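Putative carbohydrate metabolism domain-containing protein (Bacteroides vulgatus, PDB 3S30) is of unproven function but probably acts on or binds carbohydrates through a galactose-binding-like beta domain that holds a sodium ion. Local coordinates at residues E118-L122 with T133-Q139; Y225-A229 with T285-E290; A250-T256 with N275-A280. One frame throughout, in Å; residues are numbered along the deposited sequence. Where two conformers were deposited one is given.

Contact 1 of 3, residues E118-L122 with T133-Q139; sequences EYYVL and TWSSGNQ
Asn138 reaches back from the first turn of a helix and gives its amide ND2 to the backbone O of Tyr120, in the middle of a strand, at a rather long 3.3 Å. The acceptor lies nearly in the plane of the Asn138 amide, and the donor in turn lies in the carbonyl plane of Tyr120. The same nitrogen is also bonded to Thr155 O. Asn138 CB sits over one face of the Tyr119 ring, a CH-pi contact 4.0 Å from the centroid and 28° off the ring normal. With CG of Tyr119 between its backbone N and carbonyl carbon (chi1 60°), the ring is turned under the start of the helix, where its OH meets Gln139 CB at 3.6 Å. Ser136 opens an ST turn, its OG accepting from Asn138 N just after the N-cap residue Gly137; a water carries the link on from Ser136 OG to Tyr120 O, which gains a second donor. At the other end of the contact Trp134 N donates to Leu122 O at 2.8 Å, and the same oxygen lies at the edge of the indole, while Leu122 CB packs on Trp134 CD1 at 3.9 Å. Beside them Val121 CG1 touches Thr133 CG2. The contact joins strand 117-124 to strand 132-133, the loop after it and the first turn of helix 138-142, at the edge of a three-stranded antiparallel sheet in a probably galactose-binding-like domain. Strand 108-114 pairs along the other edge of strand 117-124, Phe153 meets the Tyr119 ring, and Phe104 stacks edge-to-face with Trp134.

Contact 2 of 3, residues Y225-A229 with T285-E290; sequences YKYKA and THETSE
Thr285 enters with its carbonyl O near Tyr227 CD2, and His286 then takes hold of Tyr225: its backbone O accepts from Tyr225 OH at 2.7 Å, near the plane of the phenol, while the same hydroxyl stands 3.3 Å above the His286 imidazole plane, over its centre. The imidazole ND1 is bonded to Asp284. A phenylalanine in place of Tyr225 would probably leave the His286 carbonyl without this donor and the imidazole face without its hydroxyl. Glu287 follows, its OE2 accepting from Ala229 N at 2.6 Å on the anti side of the carboxylate; CG anti to the carbonyl carbon (chi1 -62°) and an extended chain carry the group to Ala229, just past the strand. Thr288 forms an antiparallel hydrogen-bonded pair with Tyr227, and its CG2 rests 3.7 Å from Tyr225 CE2. Its OG1 accepts from Glu290 N, an ST turn. In one of the two Ser289 conformers a water joins Ser289 O to Lys226 NZ. The loop connects strands 276-281 and 291-297 of the probable galactose-binding-like domain; the latter continues the pairing with strand 218-228, whose other edge is flanked by strand 339-349, carrier of the sodium ligand Asp343.

Contact 3 of 3, residues A250-T256 with N275-A280; sequences ALFYEKT and NMVAAA
Leu251 and Met276, the latter a selenomethionine, cross at about a right angle on one face of the strand pair, Leu251 CD2 lying 3.8 Å from Met276 SE. The Met276 chain bends at chi2 (-67°) and again at chi3, which folds SE back over the neighbouring strand, 4.3 Å from Tyr253 CB. Phe252 and Ala278 share the other face, packing CB on CB; Val277, the extra residue of a bulge, lies beside Phe252 and points the same way, its CB 4.1 Å from Phe252 CD2. Two residues can face Phe252 because the antiparallel pairing of strands 247-254 and 276-281 is broken by a classic beta bulge: Phe252 O accepts from both Val277 N and Ala278 N, each at 3.0 Å. The register is thereby shifted by one before Tyr253 pairs with Met276. Beyond it Asn275 turns its amide across the strand end, ND2 donating to Glu254 O at 2.7 Å and to Thr256 OG1 at 3.0 Å, with both acceptors near the amide plane; Asn275 O accepts from Glu254 N. The Phe252 ring meets that of Tyr317 on strand 317-324, which pairs with the other edge of strand 247-254, and the Tyr253 hydroxyl is bonded to Phe210 O and Asn318.

From the N terminus, contact 1 comes first and closes a short loop, with ten residues between 118-122 and 133-139; it is complete before the others begin. Contact 2 opens at strand 218-228 and closes only at 285-290, spanning 55 residues. Within that span lies contact 3, in which strands 247-254 and 276-281 pair, with 18 residues between segments 250-256 and 275-280, so the two nest and do not cross. Contacts 1 and 3 lie on opposite sides of the chain's centre, their centres about 24 Å apart. Contact 1 ties the small sheet of strands 108-114, 117-124 and 132-133 to helix 138-142; contacts 2 and 3 tie together parts of the larger antiparallel strand system.

Contact 1 of 3, residues E118-L122 with T133-Q139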
ATOM      1  N   GLU A 118      17.198   8.005  -7.074  1.00 59.70           N
ATOM      2  CA  GLU A 118      16.783   8.459  -5.751  1.00 59.80           C
ATOM      3  C   GLU A 118      15.252   8.480  -5.659  1.00 57.29           C
ATOM      4  O   GLU A 118      14.591   8.906  -6.593  1.00 57.00           O
ATOM      5  CB  GLU A 118      17.350   9.851  -5.466  1.00 62.63           C
ATOM      6  CG  GLU A 118      18.856   9.878  -5.240  1.00 65.68           C
ATOM      7  CD  GLU A 118      19.351  11.214  -4.682  1.00 73.86           C
ATOM      8  OE1 GLU A 118      18.780  12.271  -5.043  1.00 72.87           O
ATOM      9  OE2 GLU A 118      20.321  11.207  -3.884  1.00 77.20           O
ATOM     10  N   TYR A 119      14.698   8.023  -4.534  1.00 55.96           N
ATOM     11  CA  TYR A 119      13.242   8.003  -4.332  1.00 53.86           C
ATOM     12  C   TYR A 119      12.840   8.389  -2.904  1.00 53.12           C
ATOM     13  O   TYR A 119      13.694   8.509  -2.028  1.00 54.20           O
ATOM     14  CB  TYR A 119      12.677   6.629  -4.698  1.00 53.36           C
ATOM     15  CG  TYR A 119      13.243   5.481  -3.890  1.00 52.85           C
ATOM     16  CD1 TYR A 119      12.719   5.163  -2.644  1.00 48.19           C
ATOM     17  CD2 TYR A 119      14.287   4.705  -4.382  1.00 52.67           C
ATOM     18  CE1 TYR A 119      13.218   4.114  -1.908  1.00 50.63           C
ATOM     19  CE2 TYR A 119      14.810   3.654  -3.636  1.00 53.60           C
ATOM     20  CZ  TYR A 119      14.275   3.369  -2.402  1.00 50.95           C
ATOM     21  OH  TYR A 119      14.762   2.335  -1.654  1.00 51.63           O
ATOM     22  N   TYR A 120      11.543   8.601  -2.674  1.00 51.52           N
ATOM     23  CA  TYR A 120      11.041   8.945  -1.328  1.00 50.15           C
ATOM     24  C   TYR A 120      10.577   7.739  -0.496  1.00 49.52           C
ATOM     25  O   TYR A 120       9.960   6.806  -1.017  1.00 48.00           O
ATOM     26  CB  TYR A 120       9.872   9.926  -1.400  1.00 49.50           C
ATOM     27  CG  TYR A 120      10.179  11.325  -1.903  1.00 49.70           C
ATOM     28  CD1 TYR A 120      11.383  11.978  -1.604  1.00 52.90           C
ATOM     29  CD2 TYR A 120       9.231  12.018  -2.652  1.00 49.65           C
ATOM     30  CE1 TYR A 120      11.627  13.271  -2.064  1.00 51.92           C
ATOM     31  CE2 TYR A 120       9.463  13.302  -3.101  1.00 46.89           C
ATOM     32  CZ  TYR A 120      10.652  13.921  -2.817  1.00 49.28           C
ATOM     33  OH  TYR A 120      10.841  15.191  -3.290  1.00 54.24           O
ATOM     34  N   VAL A 121      10.906   7.766   0.797  1.00 51.09           N
ATOM     35  CA  VAL A 121      10.292   6.891   1.795  1.00 50.70           C
ATOM     36  C   VAL A 121       9.483   7.816   2.690  1.00 49.35           C
ATOM     37  O   VAL A 121      10.022   8.780   3.229  1.00 50.50           O
ATOM     38  CB  VAL A 121      11.344   6.099   2.641  1.00 53.22           C
ATOM     39  CG1 VAL A 121      10.647   5.148   3.608  1.00 48.75           C
ATOM     40  CG2 VAL A 121      12.308   5.301   1.737  1.00 52.92           C
ATOM     41  N   LEU A 122       8.186   7.550   2.812  1.00 47.57           N
ATOM     42  CA  LEU A 122       7.311   8.388   3.614  1.00 47.92           C
ATOM     43  C   LEU A 122       7.314   7.850   5.036  1.00 49.55           C
ATOM     44  O   LEU A 122       7.369   6.635   5.248  1.00 50.22           O
ATOM     45  CB  LEU A 122       5.874   8.413   3.075  1.00 46.90           C
ATOM     46  CG  LEU A 122       5.544   9.162   1.779  1.00 46.05           C
ATOM     47  CD1 LEU A 122       6.147   8.474   0.583  1.00 43.30           C
ATOM     48  CD2 LEU A 122       4.028   9.290   1.600  1.00 43.79           C
ATOM     49  N   THR A 133       7.495   4.150   9.443  1.00 56.09           N
ATOM     50  CA  THR A 133       8.133   4.325   8.149  1.00 53.76           C
ATOM     51  C   THR A 133       7.382   3.450   7.146  1.00 53.55           C
ATOM     52  O   THR A 133       7.472   2.223   7.210  1.00 53.89           O
ATOM     53  CB  THR A 133       9.621   3.931   8.188  1.00 53.37           C
ATOM     54  OG1 THR A 133      10.333   4.864   9.008  1.00 52.19           O
ATOM     55  CG2 THR A 133      10.217   3.942   6.767  1.00 50.61           C
ATOM     56  N   TRP A 134       6.623   4.089   6.255  1.00 52.10           N
ATOM     57  CA  TRP A 134       5.901   3.387   5.193  1.00 52.06           C
ATOM     58  C   TRP A 134       6.864   2.676   4.234  1.00 52.08           C
ATOM     59  O   TRP A 134       8.005   3.086   4.062  1.00 52.51           O
ATOM     60  CB  TRP A 134       5.072   4.363   4.340  1.00 51.33           C
ATOM     61  CG  TRP A 134       3.882   5.018   4.988  1.00 49.98           C
ATOM     62  CD1 TRP A 134       3.842   6.255   5.578  1.00 48.52           C
ATOM     63  CD2 TRP A 134       2.552   4.491   5.072  1.00 47.96           C
ATOM     64  NE1 TRP A 134       2.573   6.519   6.032  1.00 49.37           N
ATOM     65  CE2 TRP A 134       1.764   5.452   5.733  1.00 50.43           C
ATOM     66  CE3 TRP A 134       1.950   3.299   4.649  1.00 52.92           C
ATOM     67  CZ2 TRP A 134       0.400   5.257   5.985  1.00 56.60           C
ATOM     68  CZ3 TRP A 134       0.594   3.105   4.899  1.00 53.13           C
ATOM     69  CH2 TRP A 134      -0.165   4.082   5.558  1.00 55.00           C
ATOM     70  N   SER A 135       6.368   1.617   3.612  1.00 52.36           N
ATOM     71  CA  SER A 135       7.022   0.955   2.508  1.00 52.13           C
ATOM     72  C   SER A 135       6.189   1.113   1.215  1.00 51.96           C
ATOM     73  O   SER A 135       5.050   1.612   1.225  1.00 49.87           O
ATOM     74  CB  SER A 135       7.203  -0.520   2.838  1.00 53.77           C
ATOM     75  OG  SER A 135       7.855  -1.201   1.783  1.00 60.39           O
ATOM     76  N   SER A 136       6.796   0.694   0.110  1.00 50.76           N
ATOM     77  CA  SER A 136       6.213   0.765  -1.218  1.00 48.59           C
ATOM     78  C   SER A 136       7.116  -0.068  -2.126  1.00 49.72           C
ATOM     79  O   SER A 136       8.135  -0.583  -1.674  1.00 51.60           O
ATOM     80  CB  SER A 136       6.179   2.207  -1.728  1.00 48.02           C
ATOM     81  OG  SER A 136       7.472   2.650  -2.153  1.00 44.74           O
ATOM     82  N   GLY A 137       6.774  -0.163  -3.408  1.00 48.73           N
ATOM     83  CA  GLY A 137       7.610  -0.886  -4.347  1.00 50.28           C
ATOM     84  C   GLY A 137       8.664  -0.029  -5.026  1.00 49.78           C
ATOM     85  O   GLY A 137       9.138  -0.396  -6.088  1.00 48.82           O
ATOM     86  N   ASN A 138       9.021   1.109  -4.423  1.00 50.06           N
ATOM     87  CA  ASN A 138       9.911   2.084  -5.069  1.00 50.14           C
ATOM     88  C   ASN A 138      11.296   1.512  -5.321  1.00 51.34           C
ATOM     89  O   ASN A 138      11.887   1.800  -6.351  1.00 51.31           O
ATOM     90  CB  ASN A 138      10.044   3.377  -4.254  1.00 50.41           C
ATOM     91  CG  ASN A 138       8.975   4.422  -4.597  1.00 52.99           C
ATOM     92  OD1 ASN A 138       8.225   4.271  -5.554  1.00 50.65           O
ATOM     93  ND2 ASN A 138       8.931   5.501  -3.814  1.00 50.12           N
ATOM     94  N   GLN A 139      11.809   0.705  -4.391  1.00 52.06           N
ATOM     95  CA  GLN A 139      13.123   0.078  -4.566  1.00 53.21           C
ATOM     96  C   GLN A 139      13.093  -0.910  -5.743  1.00 53.99           C
ATOM     97  O   GLN A 139      14.088  -1.059  -6.462  1.00 55.59           O
ATOM     98  CB  GLN A 139      13.595  -0.626  -3.292  1.00 52.93           C
ATOM     99  CG  GLN A 139      15.102  -0.933  -3.304  1.00 57.13           C
ATOM    100  CD  GLN A 139      15.589  -1.742  -2.106  1.00 58.56           C
ATOM    101  OE1 GLN A 139      14.802  -2.203  -1.274  1.00 54.63           O
ATOM    102  NE2 GLN A 139      16.903  -1.925  -2.023  1.00 60.01           N
TER
HETATM  103  O   HOH W   1       9.036   4.326  -0.628  1.00 47.49           O
HETATM  104  O   HOH W   2       7.477   4.894   1.750  1.00 53.86           O

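Contact 2 of 3, residues Y225-A229 with T285-E290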
ATOM      1  N   TYR A 225      -9.794  10.461  -1.014  1.00 50.60           N
ATOM      2  CA  TYR A 225      -9.079  10.152  -2.254  1.00 50.30           C
ATOM      3  C   TYR A 225      -9.533  10.986  -3.472  1.00 52.31           C
ATOM      4  O   TYR A 225     -10.596  11.622  -3.469  1.00 52.39           O
ATOM      5  CB  TYR A 225      -9.207   8.651  -2.580  1.00 47.74           C
ATOM      6  CG  TYR A 225     -10.466   8.290  -3.337  1.00 46.92           C
ATOM      7  CD1 TYR A 225     -11.630   7.962  -2.673  1.00 49.68           C
ATOM      8  CD2 TYR A 225     -10.482   8.277  -4.732  1.00 49.91           C
ATOM      9  CE1 TYR A 225     -12.792   7.638  -3.372  1.00 51.22           C
ATOM     10  CE2 TYR A 225     -11.624   7.954  -5.431  1.00 49.39           C
ATOM     11  CZ  TYR A 225     -12.778   7.634  -4.750  1.00 49.33           C
ATOM     12  OH  TYR A 225     -13.919   7.323  -5.454  1.00 54.53           O
ATOM     13  N   LYS A 226      -8.676  10.983  -4.490  1.00 51.26           N
ATOM     14  CA  LYS A 226      -9.013  11.360  -5.853  1.00 51.89           C
ATOM     15  C   LYS A 226      -8.420  10.259  -6.729  1.00 50.36           C
ATOM     16  O   LYS A 226      -7.374   9.694  -6.392  1.00 49.50           O
ATOM     17  CB  LYS A 226      -8.380  12.704  -6.247  1.00 55.04           C
ATOM     18  CG  LYS A 226      -8.840  13.940  -5.469  1.00 54.64           C
ATOM     19  CD  LYS A 226      -8.199  15.188  -6.059  1.00 55.65           C
ATOM     20  CE  LYS A 226      -8.649  16.460  -5.364  1.00 57.66           C
ATOM     21  NZ  LYS A 226      -7.951  17.698  -5.854  1.00 56.11           N
ATOM     22  N   TYR A 227      -9.081   9.940  -7.840  1.00 50.31           N
ATOM     23  CA  TYR A 227      -8.608   8.889  -8.732  1.00 48.44           C
ATOM     24  C   TYR A 227      -8.950   9.189 -10.163  1.00 50.13           C
ATOM     25  O   TYR A 227     -10.062   9.628 -10.478  1.00 52.14           O
ATOM     26  CB  TYR A 227      -9.212   7.530  -8.377  1.00 49.32           C
ATOM     27  CG  TYR A 227      -8.620   6.360  -9.174  1.00 48.31           C
ATOM     28  CD1 TYR A 227      -7.280   6.005  -9.042  1.00 50.08           C
ATOM     29  CD2 TYR A 227      -9.398   5.631 -10.050  1.00 48.12           C
ATOM     30  CE1 TYR A 227      -6.742   4.954  -9.768  1.00 49.53           C
ATOM     31  CE2 TYR A 227      -8.876   4.568 -10.765  1.00 45.10           C
ATOM     32  CZ  TYR A 227      -7.553   4.227 -10.615  1.00 49.31           C
ATOM     33  OH  TYR A 227      -7.051   3.168 -11.334  1.00 44.99           O
ATOM     34  N   LYS A 228      -7.973   8.943 -11.021  1.00 50.42           N
ATOM     35  CA  LYS A 228      -8.121   9.062 -12.457  1.00 52.92           C
ATOM     36  C   LYS A 228      -7.358   7.860 -13.054  1.00 50.13           C
ATOM     37  O   LYS A 228      -6.167   7.694 -12.810  1.00 46.17           O
ATOM     38  CB  LYS A 228      -7.566  10.421 -12.898  1.00 56.01           C
ATOM     39  CG  LYS A 228      -7.297  10.620 -14.388  1.00 64.52           C
ATOM     40  CD  LYS A 228      -8.547  10.917 -15.175  1.00 77.37           C
ATOM     41  CE  LYS A 228      -8.211  11.561 -16.522  1.00 81.16           C
ATOM     42  NZ  LYS A 228      -9.448  11.948 -17.259  1.00 83.79           N
ATOM     43  N   ALA A 229      -8.073   7.000 -13.773  1.00 49.02           N
ATOM     44  CA  ALA A 229      -7.463   5.905 -14.523  1.00 49.18           C
ATOM     45  C   ALA A 229      -6.566   6.442 -15.659  1.00 49.34           C
ATOM     46  O   ALA A 229      -6.834   7.503 -16.205  1.00 48.38           O
ATOM     47  CB  ALA A 229      -8.553   4.983 -15.086  1.00 48.97           C
ATOM     48  N   THR A 285     -15.144   2.557  -5.915  1.00 66.85           N
ATOM     49  CA  THR A 285     -13.790   2.832  -6.414  1.00 64.25           C
ATOM     50  C   THR A 285     -13.775   3.811  -7.621  1.00 65.62           C
ATOM     51  O   THR A 285     -12.800   3.843  -8.388  1.00 64.26           O
ATOM     52  CB  THR A 285     -13.137   1.484  -6.788  1.00 62.20           C
ATOM     53  OG1 THR A 285     -11.721   1.564  -6.651  1.00 69.48           O
ATOM     54  CG2 THR A 285     -13.500   1.041  -8.187  1.00 64.48           C
ATOM     55  N   HIS A 286     -14.843   4.610  -7.761  1.00 59.83           N
ATOM     56  CA  HIS A 286     -15.046   5.485  -8.930  1.00 60.85           C
ATOM     57  C   HIS A 286     -13.993   6.591  -9.095  1.00 58.55           C
ATOM     58  O   HIS A 286     -13.370   7.032  -8.128  1.00 55.98           O
ATOM     59  CB  HIS A 286     -16.468   6.124  -8.924  1.00 61.58           C
ATOM     60  CG  HIS A 286     -16.694   7.129  -7.832  1.00 57.68           C
ATOM     61  ND1 HIS A 286     -17.107   6.774  -6.566  1.00 60.40           N
ATOM     62  CD2 HIS A 286     -16.583   8.480  -7.820  1.00 63.26           C
ATOM     63  CE1 HIS A 286     -17.222   7.857  -5.816  1.00 57.51           C
ATOM     64  NE2 HIS A 286     -16.913   8.908  -6.555  1.00 55.95           N
ATOM     65  N   GLU A 287     -13.832   7.044 -10.336  1.00 58.62           N
ATOM     66  CA  GLU A 287     -12.947   8.167 -10.656  1.00 56.13           C
ATOM     67  C   GLU A 287     -13.518   9.479 -10.165  1.00 55.07           C
ATOM     68  O   GLU A 287     -14.733   9.702 -10.217  1.00 55.31           O
ATOM     69  CB  GLU A 287     -12.737   8.289 -12.172  1.00 57.41           C
ATOM     70  CG  GLU A 287     -12.066   7.099 -12.811  1.00 58.27           C
ATOM     71  CD  GLU A 287     -11.720   7.352 -14.257  1.00 60.44           C
ATOM     72  OE1 GLU A 287     -12.636   7.360 -15.109  1.00 71.16           O
ATOM     73  OE2 GLU A 287     -10.528   7.553 -14.544  1.00 59.36           O
ATOM     74  N   THR A 288     -12.632  10.368  -9.728  1.00 54.66           N
ATOM     75  CA  THR A 288     -13.055  11.708  -9.316  1.00 54.48           C
ATOM     76  C   THR A 288     -11.865  12.641  -9.111  1.00 53.35           C
ATOM     77  O   THR A 288     -10.789  12.220  -8.675  1.00 56.33           O
ATOM     78  CB  THR A 288     -13.917  11.664  -8.020  1.00 53.90           C
ATOM     79  OG1 THR A 288     -14.185  12.994  -7.573  1.00 55.05           O
ATOM     80  CG2 THR A 288     -13.205  10.914  -6.907  1.00 51.85           C
ATOM     81  N   SER A 289     -12.086  13.908  -9.437  1.00 54.00           N
ATOM     82  CA  SER A 289     -11.092  14.950  -9.206  0.50 53.45           C
ATOM     83  C   SER A 289     -11.420  15.772  -7.952  1.00 54.03           C
ATOM     84  O   SER A 289     -10.723  16.729  -7.636  1.00 55.96           O
ATOM     85  CB  SER A 289     -10.986  15.844 -10.437  0.50 55.41           C
ATOM     86  OG  SER A 289     -10.647  15.068 -11.577  0.50 55.87           O
ATOM     87  N   GLU A 290     -12.463  15.371  -7.224  1.00 54.57           N
ATOM     88  CA  GLU A 290     -12.849  15.975  -5.945  1.00 57.16           C
ATOM     89  C   GLU A 290     -12.435  15.063  -4.782  1.00 56.69           C
ATOM     90  O   GLU A 290     -12.676  13.858  -4.830  1.00 56.02           O
ATOM     91  CB  GLU A 290     -14.377  16.152  -5.854  1.00 58.81           C
ATOM     92  CG  GLU A 290     -15.024  16.969  -6.965  1.00 67.59           C
ATOM     93  CD  GLU A 290     -16.529  17.203  -6.744  1.00 77.58           C
ATOM     94  OE1 GLU A 290     -16.946  17.478  -5.592  1.00 81.09           O
ATOM     95  OE2 GLU A 290     -17.296  17.125  -7.729  1.00 77.11           O
TER
HETATM   96  O   HOH W   3      -8.298  18.203  -8.375  1.00 57.65           O
HETATM   97  O   HOH W   4     -10.875  11.751 -12.577  1.00 60.41           O

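Contact 3 of 3, residues A250-T256 with N275-A280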
ATOM      1  N   ALA A 250      -7.197  -2.820   4.514  1.00 52.31           N
ATOM      2  CA  ALA A 250      -6.407  -2.933   5.728  1.00 51.81           C
ATOM      3  C   ALA A 250      -6.607  -4.311   6.317  1.00 54.59           C
ATOM      4  O   ALA A 250      -7.681  -4.904   6.183  1.00 55.95           O
ATOM      5  CB  ALA A 250      -6.799  -1.855   6.735  1.00 49.79           C
ATOM      6  N   LEU A 251      -5.566  -4.804   6.978  1.00 55.83           N
ATOM      7  CA  LEU A 251      -5.550  -6.144   7.531  1.00 56.76           C
ATOM      8  C   LEU A 251      -5.277  -6.070   9.030  1.00 57.76           C
ATOM      9  O   LEU A 251      -4.544  -5.195   9.493  1.00 55.88           O
ATOM     10  CB  LEU A 251      -4.448  -6.962   6.851  1.00 57.19           C
ATOM     11  CG  LEU A 251      -4.485  -7.043   5.321  1.00 55.61           C
ATOM     12  CD1 LEU A 251      -3.177  -7.602   4.782  1.00 52.35           C
ATOM     13  CD2 LEU A 251      -5.654  -7.888   4.853  1.00 59.38           C
ATOM     14  N   PHE A 252      -5.881  -6.992   9.776  1.00 59.55           N
ATOM     15  CA  PHE A 252      -5.583  -7.191  11.188  1.00 60.84           C
ATOM     16  C   PHE A 252      -5.488  -8.689  11.409  1.00 62.65           C
ATOM     17  O   PHE A 252      -6.457  -9.423  11.158  1.00 64.27           O
ATOM     18  CB  PHE A 252      -6.698  -6.594  12.055  1.00 62.43           C
ATOM     19  CG  PHE A 252      -6.442  -6.684  13.530  1.00 62.79           C
ATOM     20  CD1 PHE A 252      -5.303  -6.110  14.091  1.00 62.64           C
ATOM     21  CD2 PHE A 252      -7.348  -7.330  14.369  1.00 64.27           C
ATOM     22  CE1 PHE A 252      -5.066  -6.189  15.463  1.00 59.70           C
ATOM     23  CE2 PHE A 252      -7.123  -7.411  15.740  1.00 61.99           C
ATOM     24  CZ  PHE A 252      -5.980  -6.844  16.286  1.00 64.95           C
ATOM     25  N   TYR A 253      -4.333  -9.166  11.864  1.00 62.14           N
ATOM     26  CA  TYR A 253      -4.160 -10.604  12.030  1.00 62.26           C
ATOM     27  C   TYR A 253      -3.334 -11.007  13.239  1.00 63.62           C
ATOM     28  O   TYR A 253      -2.633 -10.204  13.846  1.00 62.20           O
ATOM     29  CB  TYR A 253      -3.575 -11.218  10.756  1.00 61.33           C
ATOM     30  CG  TYR A 253      -2.205 -10.695  10.370  1.00 61.40           C
ATOM     31  CD1 TYR A 253      -1.048 -11.253  10.903  1.00 60.31           C
ATOM     32  CD2 TYR A 253      -2.069  -9.667   9.445  1.00 58.41           C
ATOM     33  CE1 TYR A 253       0.204 -10.790  10.540  1.00 59.93           C
ATOM     34  CE2 TYR A 253      -0.819  -9.195   9.078  1.00 59.21           C
ATOM     35  CZ  TYR A 253       0.312  -9.759   9.624  1.00 60.72           C
ATOM     36  OH  TYR A 253       1.554  -9.288   9.259  1.00 57.60           O
ATOM     37  N   GLU A 254      -3.441 -12.287  13.566  1.00 67.13           N
ATOM     38  CA  GLU A 254      -2.772 -12.866  14.706  1.00 70.20           C
ATOM     39  C   GLU A 254      -1.484 -13.510  14.212  1.00 70.95           C
ATOM     40  O   GLU A 254      -1.513 -14.308  13.285  1.00 71.09           O
ATOM     41  CB  GLU A 254      -3.695 -13.895  15.345  1.00 72.05           C
ATOM     42  CG  GLU A 254      -3.193 -14.490  16.628  1.00 78.39           C
ATOM     43  CD  GLU A 254      -4.206 -15.429  17.266  1.00 82.79           C
ATOM     44  OE1 GLU A 254      -5.431 -15.162  17.159  1.00 80.18           O
ATOM     45  OE2 GLU A 254      -3.767 -16.425  17.881  1.00 79.86           O
ATOM     46  N   LYS A 255      -0.357 -13.149  14.816  1.00 71.98           N
ATOM     47  CA  LYS A 255       0.923 -13.769  14.467  1.00 73.24           C
ATOM     48  C   LYS A 255       1.033 -15.163  15.061  1.00 76.96           C
ATOM     49  O   LYS A 255       0.416 -15.462  16.088  1.00 79.01           O
ATOM     50  CB  LYS A 255       2.095 -12.899  14.933  1.00 72.57           C
ATOM     51  CG  LYS A 255       2.315 -11.667  14.052  1.00 68.48           C
ATOM     52  CD  LYS A 255       3.480 -10.828  14.513  1.00 65.93           C
ATOM     53  CE  LYS A 255       3.121  -9.962  15.714  1.00 65.32           C
ATOM     54  NZ  LYS A 255       4.072  -8.829  15.898  1.00 63.30           N
ATOM     55  N   THR A 256       1.793 -16.020  14.384  1.00 79.15           N
ATOM     56  CA  THR A 256       2.242 -17.307  14.947  1.00 82.62           C
ATOM     57  C   THR A 256       3.726 -17.487  14.636  1.00 85.28           C
ATOM     58  O   THR A 256       4.290 -16.751  13.819  1.00 83.39           O
ATOM     59  CB  THR A 256       1.456 -18.505  14.377  1.00 83.77           C
ATOM     60  OG1 THR A 256       1.387 -18.406  12.949  1.00 78.32           O
ATOM     61  CG2 THR A 256       0.045 -18.565  14.962  1.00 80.23           C
ATOM     62  N   ASN A 275      -4.450 -16.974   9.656  1.00 76.79           N
ATOM     63  CA  ASN A 275      -4.104 -16.025  10.718  1.00 74.96           C
ATOM     64  C   ASN A 275      -4.969 -14.772  10.728  1.00 72.16           C
ATOM     65  O   ASN A 275      -4.939 -14.010  11.704  1.00 70.83           O
ATOM     66  CB  ASN A 275      -2.626 -15.643  10.632  1.00 74.33           C
ATOM     67  CG  ASN A 275      -1.711 -16.809  10.956  1.00 77.84           C
ATOM     68  OD1 ASN A 275      -1.698 -17.810  10.241  1.00 84.31           O
ATOM     69  ND2 ASN A 275      -0.960 -16.700  12.050  1.00 72.59           N
HETATM   70  N   MSE A 276      -5.754 -14.586   9.664  1.00 69.93           N
HETATM   71  CA  MSE A 276      -6.593 -13.401   9.496  1.00 68.66           C
HETATM   72  C   MSE A 276      -7.690 -13.260  10.560  1.00 69.62           C
HETATM   73  O   MSE A 276      -8.393 -14.219  10.870  1.00 72.73           O
HETATM   74  CB  MSE A 276      -7.215 -13.383   8.085  1.00 67.97           C
HETATM   75  CG  MSE A 276      -6.308 -12.772   6.998  1.00 65.66           C
HETATM   76 SE   MSE A 276      -5.980 -10.861   7.235  0.75 57.73          SE
HETATM   77  CE  MSE A 276      -7.823 -10.272   7.429  1.00 65.95           C
ATOM     78  N   VAL A 277      -7.832 -12.050  11.103  1.00 68.77           N
ATOM     79  CA  VAL A 277      -8.837 -11.756  12.136  1.00 69.61           C
ATOM     80  C   VAL A 277      -9.881 -10.746  11.632  1.00 68.76           C
ATOM     81  O   VAL A 277     -11.083 -10.978  11.757  1.00 70.63           O
ATOM     82  CB  VAL A 277      -8.175 -11.245  13.434  1.00 70.21           C
ATOM     83  CG1 VAL A 277      -9.217 -11.000  14.518  1.00 70.39           C
ATOM     84  CG2 VAL A 277      -7.119 -12.241  13.926  1.00 67.66           C
ATOM     85  N   ALA A 278      -9.427  -9.637  11.055  1.00 65.73           N
ATOM     86  CA  ALA A 278     -10.340  -8.682  10.421  1.00 65.14           C
ATOM     87  C   ALA A 278      -9.741  -8.029   9.173  1.00 62.61           C
ATOM     88  O   ALA A 278      -8.527  -7.897   9.041  1.00 59.95           O
ATOM     89  CB  ALA A 278     -10.790  -7.606  11.426  1.00 65.00           C
ATOM     90  N   ALA A 279     -10.625  -7.605   8.275  1.00 62.50           N
ATOM     91  CA  ALA A 279     -10.239  -6.996   7.009  1.00 60.02           C
ATOM     92  C   ALA A 279     -11.222  -5.883   6.655  1.00 59.14           C
ATOM     93  O   ALA A 279     -12.444  -6.032   6.836  1.00 57.72           O
ATOM     94  CB  ALA A 279     -10.215  -8.056   5.883  1.00 60.15           C
ATOM     95  N   ALA A 280     -10.674  -4.783   6.140  1.00 56.46           N
ATOM     96  CA  ALA A 280     -11.468  -3.660   5.659  1.00 56.12           C
ATOM     97  C   ALA A 280     -11.126  -3.433   4.195  1.00 55.39           C
ATOM     98  O   ALA A 280      -9.973  -3.160   3.876  1.00 55.62           O
ATOM     99  CB  ALA A 280     -11.181  -2.412   6.485  1.00 53.39           C
TER